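Local coordinates for protein 2-hydroxyethylphosphonate dioxygenase (Streptomyces viridochromogenes, PDB 4YAR) that converts 2-hydroxyethylphosphonate and dioxygen into hydroxymethylphosphonate and formate at a non-heme iron centre, a step in bialaphos biosynthesis, at residues 319-325 / 336-342; 3-8 / 61-65; 195-200 / 403-409. The protein carries 1 engineered substitution. One frame throughout, in Å; residues are numbered along the deposited sequence.

Interaction 1. Residues 319-325 / 336-342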
loop_
_atom_site.group_PDB
_atom_site.type_symbol
_atom_site.label_atom_id
_atom_site.label_comp_id
_atom_site.label_asym_id
_atom_site.label_seq_id
_atom_site.Cartn_x
_atom_site.Cartn_y
_atom_site.Cartn_z
ATOM N N THR A 319 -13.978 12.310 17.399
ATOM C CA THR A 319 -13.912 13.767 17.537
ATOM C C THR A 319 -13.689 14.513 16.251
ATOM O O THR A 319 -13.643 15.740 16.272
ATOM C CB THR A 319 -12.799 14.190 18.476
ATOM O OG1 THR A 319 -11.554 13.583 18.054
ATOM C CG2 THR A 319 -13.196 13.764 19.910
ATOM N N TYR A 320 -13.547 13.786 15.145
ATOM C CA TYR A 320 -13.275 14.411 13.853
ATOM C C TYR A 320 -14.502 14.481 12.997
ATOM O O TYR A 320 -15.444 13.792 13.267
ATOM C CB TYR A 320 -12.142 13.615 13.132
ATOM C CG TYR A 320 -10.977 13.319 14.044
ATOM C CD1 TYR A 320 -10.071 14.310 14.369
ATOM C CD2 TYR A 320 -10.800 12.063 14.619
ATOM C CE1 TYR A 320 -9.036 14.069 15.209
ATOM C CE2 TYR A 320 -9.747 11.807 15.493
ATOM C CZ TYR A 320 -8.868 12.820 15.777
ATOM O OH TYR A 320 -7.776 12.673 16.599
ATOM N N GLU A 321 -14.506 15.362 11.976
ATOM C CA GLU A 321 -15.406 15.229 10.833
ATOM C C GLU A 321 -14.602 14.653 9.642
ATOM O O GLU A 321 -13.487 15.051 9.432
ATOM C CB GLU A 321 -16.130 16.529 10.507
ATOM C CG GLU A 321 -17.459 16.311 9.752
ATOM C CD GLU A 321 -18.173 17.585 9.295
ATOM O OE1 GLU A 321 -19.176 17.477 8.574
ATOM O OE2 GLU A 321 -17.754 18.693 9.652
ATOM N N ALA A 322 -15.164 13.656 8.977
ATOM C CA ALA A 322 -14.406 12.934 7.904
ATOM C C ALA A 322 -15.151 13.002 6.613
ATOM O O ALA A 322 -16.358 12.972 6.588
ATOM C CB ALA A 322 -14.127 11.494 8.327
ATOM N N ALA A 323 -14.433 13.087 5.476
ATOM C CA ALA A 323 -15.064 12.910 4.203
ATOM C C ALA A 323 -14.123 12.029 3.337
ATOM O O ALA A 323 -12.894 12.069 3.506
ATOM C CB ALA A 323 -15.212 14.262 3.533
ATOM N N SER A 324 -14.725 11.267 2.444
ATOM C CA SER A 324 -13.986 10.324 1.622
ATOM C C SER A 324 -13.342 10.879 0.410
ATOM O O SER A 324 -13.927 11.658 -0.311
ATOM C CB SER A 324 -14.927 9.200 1.150
ATOM O OG SER A 324 -15.609 8.585 2.255
ATOM N N MET A 325 -12.107 10.444 0.173
ATOM C CA MET A 325 -11.482 10.616 -1.129
ATOM C C MET A 325 -11.805 9.388 -1.937
ATOM O O MET A 325 -12.501 8.468 -1.441
ATOM C CB MET A 325 -9.961 10.767 -1.064
ATOM C CG MET A 325 -9.514 11.870 -0.219
ATOM S SD MET A 325 -7.716 11.998 -0.437
ATOM C CE MET A 325 -7.468 13.284 0.855
ATOM N N GLY A 336 -7.833 7.079 1.317
ATOM C CA GLY A 336 -7.686 8.575 1.479
ATOM C C GLY A 336 -8.880 9.191 2.090
ATOM O O GLY A 336 -9.992 8.897 1.654
ATOM N N SER A 337 -8.664 10.085 3.078
ATOM C CA SER A 337 -9.778 10.800 3.758
ATOM C C SER A 337 -9.390 12.267 4.009
ATOM O O SER A 337 -8.217 12.564 4.200
ATOM C CB SER A 337 -10.091 10.124 5.124
ATOM O OG SER A 337 -10.398 8.738 4.959
ATOM N N PHE A 338 -10.369 13.156 3.961
ATOM C CA PHE A 338 -10.225 14.537 4.479
ATOM C C PHE A 338 -10.698 14.510 5.930
ATOM O O PHE A 338 -11.771 13.951 6.203
ATOM C CB PHE A 338 -11.060 15.536 3.719
ATOM C CG PHE A 338 -10.883 15.568 2.229
ATOM C CD1 PHE A 338 -9.910 16.386 1.632
ATOM C CD2 PHE A 338 -11.744 14.881 1.401
ATOM C CE1 PHE A 338 -9.785 16.424 0.240
ATOM C CE2 PHE A 338 -11.685 15.013 -0.015
ATOM C CZ PHE A 338 -10.640 15.740 -0.571
ATOM N N LEU A 339 -9.915 15.060 6.831
ATOM C CA LEU A 339 -10.276 15.159 8.267
ATOM C C LEU A 339 -10.300 16.613 8.790
ATOM O O LEU A 339 -9.320 17.326 8.737
ATOM C CB LEU A 339 -9.355 14.385 9.144
ATOM C CG LEU A 339 -9.229 12.887 8.990
ATOM C CD1 LEU A 339 -8.320 12.354 10.052
ATOM C CD2 LEU A 339 -10.616 12.217 9.140
ATOM N N ARG A 340 -11.441 16.994 9.321
ATOM C CA ARG A 340 -11.580 18.253 10.069
ATOM C C ARG A 340 -11.379 18.028 11.586
ATOM O O ARG A 340 -12.020 17.163 12.152
ATOM C CB ARG A 340 -12.972 18.787 9.758
ATOM C CG ARG A 340 -13.134 20.270 9.833
ATOM C CD ARG A 340 -14.599 20.614 9.755
ATOM N NE ARG A 340 -14.808 21.822 8.979
ATOM C CZ ARG A 340 -15.954 22.512 8.937
ATOM N NH1 ARG A 340 -17.021 22.105 9.634
ATOM N NH2 ARG A 340 -16.034 23.615 8.188
ATOM N N VAL A 341 -10.464 18.795 12.211
ATOM C CA VAL A 341 -10.147 18.694 13.613
ATOM C C VAL A 341 -10.714 19.974 14.279
ATOM O O VAL A 341 -10.556 21.054 13.741
ATOM C CB VAL A 341 -8.584 18.639 13.808
ATOM C CG1 VAL A 341 -8.229 18.431 15.257
ATOM C CG2 VAL A 341 -7.985 17.542 12.935
ATOM N N ASP A 342 -11.311 19.830 15.433
ATOM C CA ASP A 342 -11.908 20.994 16.118
ATOM C C ASP A 342 -11.993 20.858 17.633
ATOM O O ASP A 342 -13.092 20.813 18.153
ATOM C CB ASP A 342 -13.336 21.237 15.549
ATOM C CG ASP A 342 -14.370 20.104 15.921
ATOM O OD1 ASP A 342 -13.998 18.960 16.294
ATOM O OD2 ASP A 342 -15.596 20.377 15.822
HETATM O O HOH W 1 -11.482 17.310 16.421
#
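Backbone hydrogen bonds join Glu321 to Arg340 and Ala323 to Phe338, two in each pair, in an antiparallel beta hairpin. The shortest include Phe338 N to Ala323 O, at 2.8 Å. Met325 N adds a bond to Gly336 O at 3.0 Å, but this donor sits 42° out of the carbonyl plane. At the other end a water links the strands, donating to Thr319 O and accepting from Asp342 N.

Glu321 and Arg340 extend side by side from the same face in a salt bridge, OE2 of Glu321 3.5 Å from NH1 of Arg340. The bridge is long, and the carboxylate and guanidinium planes are turned 64° from each other.

Met325 CE makes a CH-pi contact over the Phe338 ring, 4.1 Å from its centroid and near the ring normal. The chain is extended beyond CG (chi2 -173°), which carries the methyl there. Met325 SD, above the same face at 4.9 Å from the centroid, adds a more distant Met-aromatic contact. Ala323 CB lies 4.1 Å from Phe338 CD2. On the other face Ala322 CB touches Leu339 CD2 at 3.7 Å.

Main-chain bonds thus set the register, and dispersion over the ring adds to them at Met325.

Interaction 2. Residues 3-8 / 61-65; sequences IDPFKL and SQLAA
Leu63 O takes the N-H of Asp4 at 2.8 Å in an almost straight bond, with an N-H...O angle of 172°. The CA-H of Ile3 also meets this oxygen, with CA 3.4 Å from Leu63 O. The neighbouring carbonyl is used as well. Ala64 O accepts a hydrogen bond from Lys7 NZ at 2.8 Å, nearly in line with the carbonyl bond. The lysine chain is extended beyond CG (chi2 174°), which carries the ammonium from the first turn of the helix to the loop. On the way its CD passes 3.5 Å from Gln62 O.

Asp4 is the N-cap of helix 5-15. Its CG is anti to the backbone N (chi1 -175°), and OD1 accepts from Phe6 N at 2.8 Å. The loop therefore holds the backbone of a residue whose side chain caps the helix.

Leu63 supplies the apolar part. Its CB meets Ile3 CD1 at 4.0 Å, the two side chains lying alongside each other. Its CD2 reaches Leu8 CA at 3.9 Å. Leu63 also touches Leu52 and Trp11.

The contact ties the start of helix 5-15 to the loop after helix 49-55, in a helical bundle of the cro/C1-type helix-turn-helix family, whose DNA-binding motif is inferred by similarity.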
loop_
_atom_site.group_PDB
_atom_site.type_symbol
_atom_site.label_atom_id
_atom_site.label_comp_id
_atom_site.label_asym_id
_atom_site.label_seq_id
_atom_site.Cartn_x
_atom_site.Cartn_y
_atom_site.Cartn_z
ATOM N N ILE A 3 22.470 -7.467 12.285
ATOM C CA ILE A 3 21.956 -8.839 12.133
ATOM C C ILE A 3 20.591 -8.987 12.792
ATOM O O ILE A 3 20.418 -8.724 13.979
ATOM C CB ILE A 3 22.893 -9.898 12.743
ATOM C CG1 ILE A 3 24.254 -9.922 12.044
ATOM C CG2 ILE A 3 22.252 -11.300 12.714
ATOM C CD1 ILE A 3 24.224 -10.255 10.570
ATOM N N ASP A 4 19.642 -9.504 12.038
ATOM C CA ASP A 4 18.289 -9.713 12.569
ATOM C C ASP A 4 18.284 -11.073 13.226
ATOM O O ASP A 4 18.489 -12.058 12.528
ATOM C CB ASP A 4 17.302 -9.644 11.403
ATOM C CG ASP A 4 15.864 -9.718 11.831
ATOM O OD1 ASP A 4 15.568 -10.354 12.880
ATOM O OD2 ASP A 4 15.021 -9.121 11.100
ATOM N N PRO A 5 18.046 -11.135 14.547
ATOM C CA PRO A 5 18.096 -12.420 15.216
ATOM C C PRO A 5 16.976 -13.357 14.711
ATOM O O PRO A 5 17.151 -14.576 14.713
ATOM C CB PRO A 5 17.938 -12.093 16.707
ATOM C CG PRO A 5 17.501 -10.680 16.771
ATOM C CD PRO A 5 17.701 -10.024 15.453
ATOM N N PHE A 6 15.882 -12.780 14.222
ATOM C CA PHE A 6 14.771 -13.613 13.659
ATOM C C PHE A 6 15.216 -14.318 12.386
ATOM O O PHE A 6 14.918 -15.507 12.152
ATOM C CB PHE A 6 13.550 -12.722 13.377
ATOM C CG PHE A 6 12.350 -13.470 12.887
ATOM C CD1 PHE A 6 11.777 -14.464 13.675
ATOM C CD2 PHE A 6 11.756 -13.155 11.642
ATOM C CE1 PHE A 6 10.658 -15.137 13.258
ATOM C CE2 PHE A 6 10.623 -13.847 11.230
ATOM C CZ PHE A 6 10.105 -14.859 12.025
ATOM N N LYS A 7 15.955 -13.579 11.570
ATOM C CA LYS A 7 16.401 -14.081 10.320
ATOM C C LYS A 7 17.540 -15.072 10.560
ATOM O O LYS A 7 17.676 -16.064 9.850
ATOM C CB LYS A 7 16.840 -12.938 9.397
ATOM C CG LYS A 7 15.688 -12.122 8.826
ATOM C CD LYS A 7 16.253 -10.940 8.063
ATOM C CE LYS A 7 15.171 -10.121 7.380
ATOM N NZ LYS A 7 15.805 -8.979 6.660
ATOM N N LEU A 8 18.351 -14.812 11.579
ATOM C CA LEU A 8 19.515 -15.675 11.841
ATOM C C LEU A 8 19.025 -17.022 12.370
ATOM O O LEU A 8 19.452 -18.109 11.906
ATOM C CB LEU A 8 20.481 -14.963 12.847
ATOM C CG LEU A 8 21.646 -15.817 13.382
ATOM C CD1 LEU A 8 22.515 -16.276 12.258
ATOM C CD2 LEU A 8 22.453 -15.041 14.423
ATOM N N SER A 61 22.626 -10.030 3.076
ATOM C CA SER A 61 21.339 -9.287 3.184
ATOM C C SER A 61 20.152 -10.126 3.660
ATOM O O SER A 61 19.093 -9.603 4.089
ATOM C CB SER A 61 20.988 -8.717 1.814
ATOM O OG SER A 61 20.767 -9.750 0.873
ATOM N N GLN A 62 20.289 -11.443 3.557
ATOM C CA GLN A 62 19.283 -12.305 4.114
ATOM C C GLN A 62 19.393 -12.394 5.631
ATOM O O GLN A 62 18.498 -12.931 6.275
ATOM C CB GLN A 62 19.415 -13.683 3.501
ATOM C CG GLN A 62 19.129 -13.697 2.012
ATOM C CD GLN A 62 19.263 -15.076 1.398
ATOM O OE1 GLN A 62 20.345 -15.492 0.997
ATOM N NE2 GLN A 62 18.155 -15.774 1.280
ATOM N N LEU A 63 20.495 -11.912 6.221
ATOM C CA LEU A 63 20.584 -11.834 7.673
ATOM C C LEU A 63 20.468 -10.408 8.190
ATOM O O LEU A 63 20.481 -10.181 9.410
ATOM C CB LEU A 63 21.934 -12.408 8.167
ATOM C CG LEU A 63 22.204 -13.850 7.783
ATOM C CD1 LEU A 63 23.638 -14.299 8.126
ATOM C CD2 LEU A 63 21.223 -14.723 8.515
ATOM N N ALA A 64 20.399 -9.452 7.277
ATOM C CA ALA A 64 20.403 -8.014 7.629
ATOM C C ALA A 64 19.151 -7.533 8.331
ATOM O O ALA A 64 18.027 -7.843 7.905
ATOM C CB ALA A 64 20.605 -7.188 6.372
ATOM N N ALA A 65 19.341 -6.737 9.377
ATOM C CA ALA A 65 18.224 -6.118 10.107
ATOM C C ALA A 65 17.779 -4.847 9.395
ATOM O O ALA A 65 18.557 -4.189 8.716
ATOM C CB ALA A 65 18.608 -5.816 11.558
#

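Interaction 3. Residues 195-200 / 403-409; sequences VSYTAQ and LKFGSGA
Strands 195-198 and 403-407 run in nearly the same direction, 24° apart, with their axes 8.1 Å from each other at closest approach. They belong to different sheets, and side chains fill the space between them.

Tyr197 and Phe405 form the centre. Both point toward the opposite strand and slide past each other, giving an offset stack with centroids 4.8 Å apart and planes at 21°. The overlap is not ring on ring alone. Phe405 CB sits over the middle of the Tyr197 ring, 3.3 Å from its centroid. In return, Tyr197 CB makes an off-centre CH-pi contact with the Phe405 ring. Tyr197 CG is anti to the backbone N (chi1 -175°), and this sends the ring across to the other sheet. His357 also meets the Tyr197 ring. Val195 extends the apolar layer, its CG1 touching Phe405 CZ at 3.7 Å.

Polar contacts lie farther along, at Tyr197 to Gln200 and Ser407 to Gly408. The Tyr197 hydroxyl lies near Ser407 OG, but the exact position of Tyr197 OH is doubtful. A water donates to Thr198 O at 2.7 Å and also bonds Ser407 OG at 2.9 Å. Next, Gly408 N donates to Gln200 OE1 at 2.8 Å from above the amide carbonyl plane. The Gln200 chain bends at chi2, which brings the amide back over Gly408. Gln200 NE2 hydrogen-bonds Asn202 OD1.

Ser196 and Thr198 point away from strand 403-407, toward the metal- and substrate-binding side. Ser196 is a substrate-binding residue, and the side chain of Thr198 is about 4 Å from that of the iron ligand His129. This is sheet-on-sheet packing between two antiparallel beta sheets, consistent with the tandem cupin barrels of this enzyme.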
loop_
_atom_site.group_PDB
_atom_site.type_symbol
_atom_site.label_atom_id
_atom_site.label_comp_id
_atom_site.label_asym_id
_atom_site.label_seq_id
_atom_site.Cartn_x
_atom_site.Cartn_y
_atom_site.Cartn_z
ATOM N N VAL A 195 -1.796 16.503 -4.458
ATOM C CA VAL A 195 -1.040 15.416 -3.839
ATOM C C VAL A 195 -1.205 14.180 -4.641
ATOM O O VAL A 195 -2.361 13.842 -5.011
ATOM C CB VAL A 195 -1.494 15.017 -2.419
ATOM C CG1 VAL A 195 -0.706 13.791 -1.932
ATOM C CG2 VAL A 195 -1.495 16.149 -1.472
ATOM N N SER A 196 -0.092 13.491 -4.908
ATOM C CA SER A 196 -0.122 12.192 -5.539
ATOM C C SER A 196 0.430 11.224 -4.509
ATOM O O SER A 196 1.594 11.345 -4.093
ATOM C CB SER A 196 0.666 12.142 -6.825
ATOM O OG SER A 196 0.609 10.837 -7.416
ATOM N N TYR A 197 -0.417 10.301 -4.084
ATOM C CA TYR A 197 -0.127 9.344 -3.037
ATOM C C TYR A 197 -0.159 7.900 -3.587
ATOM O O TYR A 197 -1.241 7.390 -3.918
ATOM C CB TYR A 197 -1.163 9.429 -1.921
ATOM C CG TYR A 197 -0.831 8.518 -0.742
ATOM C CD1 TYR A 197 0.151 8.873 0.162
ATOM C CD2 TYR A 197 -1.490 7.317 -0.557
ATOM C CE1 TYR A 197 0.495 8.051 1.212
ATOM C CE2 TYR A 197 -1.193 6.471 0.499
ATOM C CZ TYR A 197 -0.195 6.846 1.406
ATOM O OH TYR A 197 0.095 5.991 2.434
ATOM N N THR A 198 1.012 7.293 -3.648
ATOM C CA THR A 198 1.125 5.935 -4.175
ATOM C C THR A 198 1.075 4.901 -3.033
ATOM O O THR A 198 1.337 5.174 -1.882
ATOM C CB THR A 198 2.418 5.770 -4.925
ATOM O OG1 THR A 198 3.471 5.864 -3.960
ATOM C CG2 THR A 198 2.614 6.808 -6.043
ATOM N N ALA A 199 0.576 3.732 -3.322
ATOM C CA ALA A 199 0.684 2.649 -2.342
ATOM C C ALA A 199 1.675 1.687 -2.946
ATOM O O ALA A 199 1.853 1.689 -4.148
ATOM C CB ALA A 199 -0.664 1.977 -2.180
ATOM N N GLN A 200 2.185 0.776 -2.118
ATOM C CA GLN A 200 2.937 -0.408 -2.613
ATOM C C GLN A 200 2.103 -1.200 -3.564
ATOM O O GLN A 200 0.916 -1.368 -3.380
ATOM C CB GLN A 200 3.416 -1.293 -1.435
ATOM C CG GLN A 200 2.406 -2.333 -0.881
ATOM C CD GLN A 200 1.084 -1.772 -0.298
ATOM O OE1 GLN A 200 0.984 -0.602 0.145
ATOM N NE2 GLN A 200 0.067 -2.644 -0.247
ATOM N N LEU A 403 -5.143 16.053 5.684
ATOM C CA LEU A 403 -5.467 14.931 4.756
ATOM C C LEU A 403 -4.796 13.669 5.298
ATOM O O LEU A 403 -3.666 13.741 5.779
ATOM C CB LEU A 403 -4.939 15.254 3.360
ATOM C CG LEU A 403 -5.413 16.519 2.628
ATOM C CD1 LEU A 403 -5.092 16.515 1.151
ATOM C CD2 LEU A 403 -6.869 16.731 2.853
ATOM N N LYS A 404 -5.556 12.561 5.311
ATOM C CA LYS A 404 -5.107 11.300 5.832
ATOM C C LYS A 404 -5.037 10.298 4.691
ATOM O O LYS A 404 -6.074 9.907 4.097
ATOM C CB LYS A 404 -6.034 10.781 6.900
ATOM C CG LYS A 404 -5.735 9.361 7.328
ATOM C CD LYS A 404 -6.579 9.073 8.548
ATOM C CE LYS A 404 -6.318 7.684 9.097
ATOM N NZ LYS A 404 -6.185 7.823 10.531
ATOM N N PHE A 405 -3.856 9.819 4.427
ATOM C CA PHE A 405 -3.646 8.784 3.385
ATOM C C PHE A 405 -3.221 7.514 4.078
ATOM O O PHE A 405 -2.546 7.520 5.127
ATOM C CB PHE A 405 -2.607 9.216 2.330
ATOM C CG PHE A 405 -2.951 10.458 1.570
ATOM C CD1 PHE A 405 -3.781 10.392 0.438
ATOM C CD2 PHE A 405 -2.528 11.690 1.998
ATOM C CE1 PHE A 405 -4.078 11.537 -0.307
ATOM C CE2 PHE A 405 -2.809 12.833 1.256
ATOM C CZ PHE A 405 -3.610 12.758 0.124
ATOM N N GLY A 406 -3.479 6.374 3.434
ATOM C CA GLY A 406 -3.076 5.145 3.959
ATOM C C GLY A 406 -2.608 4.173 2.907
ATOM O O GLY A 406 -3.121 4.080 1.832
ATOM N N SER A 407 -1.563 3.448 3.278
ATOM C CA SER A 407 -0.987 2.414 2.421
ATOM C C SER A 407 -0.274 1.382 3.298
ATOM O O SER A 407 -0.209 1.544 4.516
ATOM C CB SER A 407 0.004 3.029 1.439
ATOM O OG SER A 407 1.023 3.832 2.063
ATOM N N GLY A 408 0.364 0.382 2.691
ATOM C CA GLY A 408 1.179 -0.522 3.521
ATOM C C GLY A 408 0.816 -1.964 3.233
ATOM O O GLY A 408 -0.370 -2.324 3.182
ATOM N N ALA A 409 1.849 -2.790 3.108
ATOM C CA ALA A 409 1.673 -4.249 2.975
ATOM C C ALA A 409 1.260 -4.944 4.273
ATOM O O ALA A 409 0.731 -6.046 4.232
ATOM C CB ALA A 409 2.954 -4.859 2.485
HETATM O O HOH W 2 3.066 4.833 0.225
#

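How the interactions relate
Interactions 1 and 3 form one continuous region, with centres 16 Å apart. Strands 335-343 and 400-407 are neighbours in the same sheet, and Ser337 N probably bonds Lys404 O at 2.8 Å. Met325 SD also packs 3.7 Å from Phe405 CE1, so the hairpin of interaction 1 adjoins the layer between the sheets. Along the chain, interaction 1 is nested in the loop closed by interaction 3. Interaction 3 is close to the metal site: the Thr198 side chain is about 5 Å from a bound cadmium ion. Interaction 2 lies apart in the N-terminal helical domain, its nearest atoms about 14 Å from interaction 3 and about 29 Å from interaction 1.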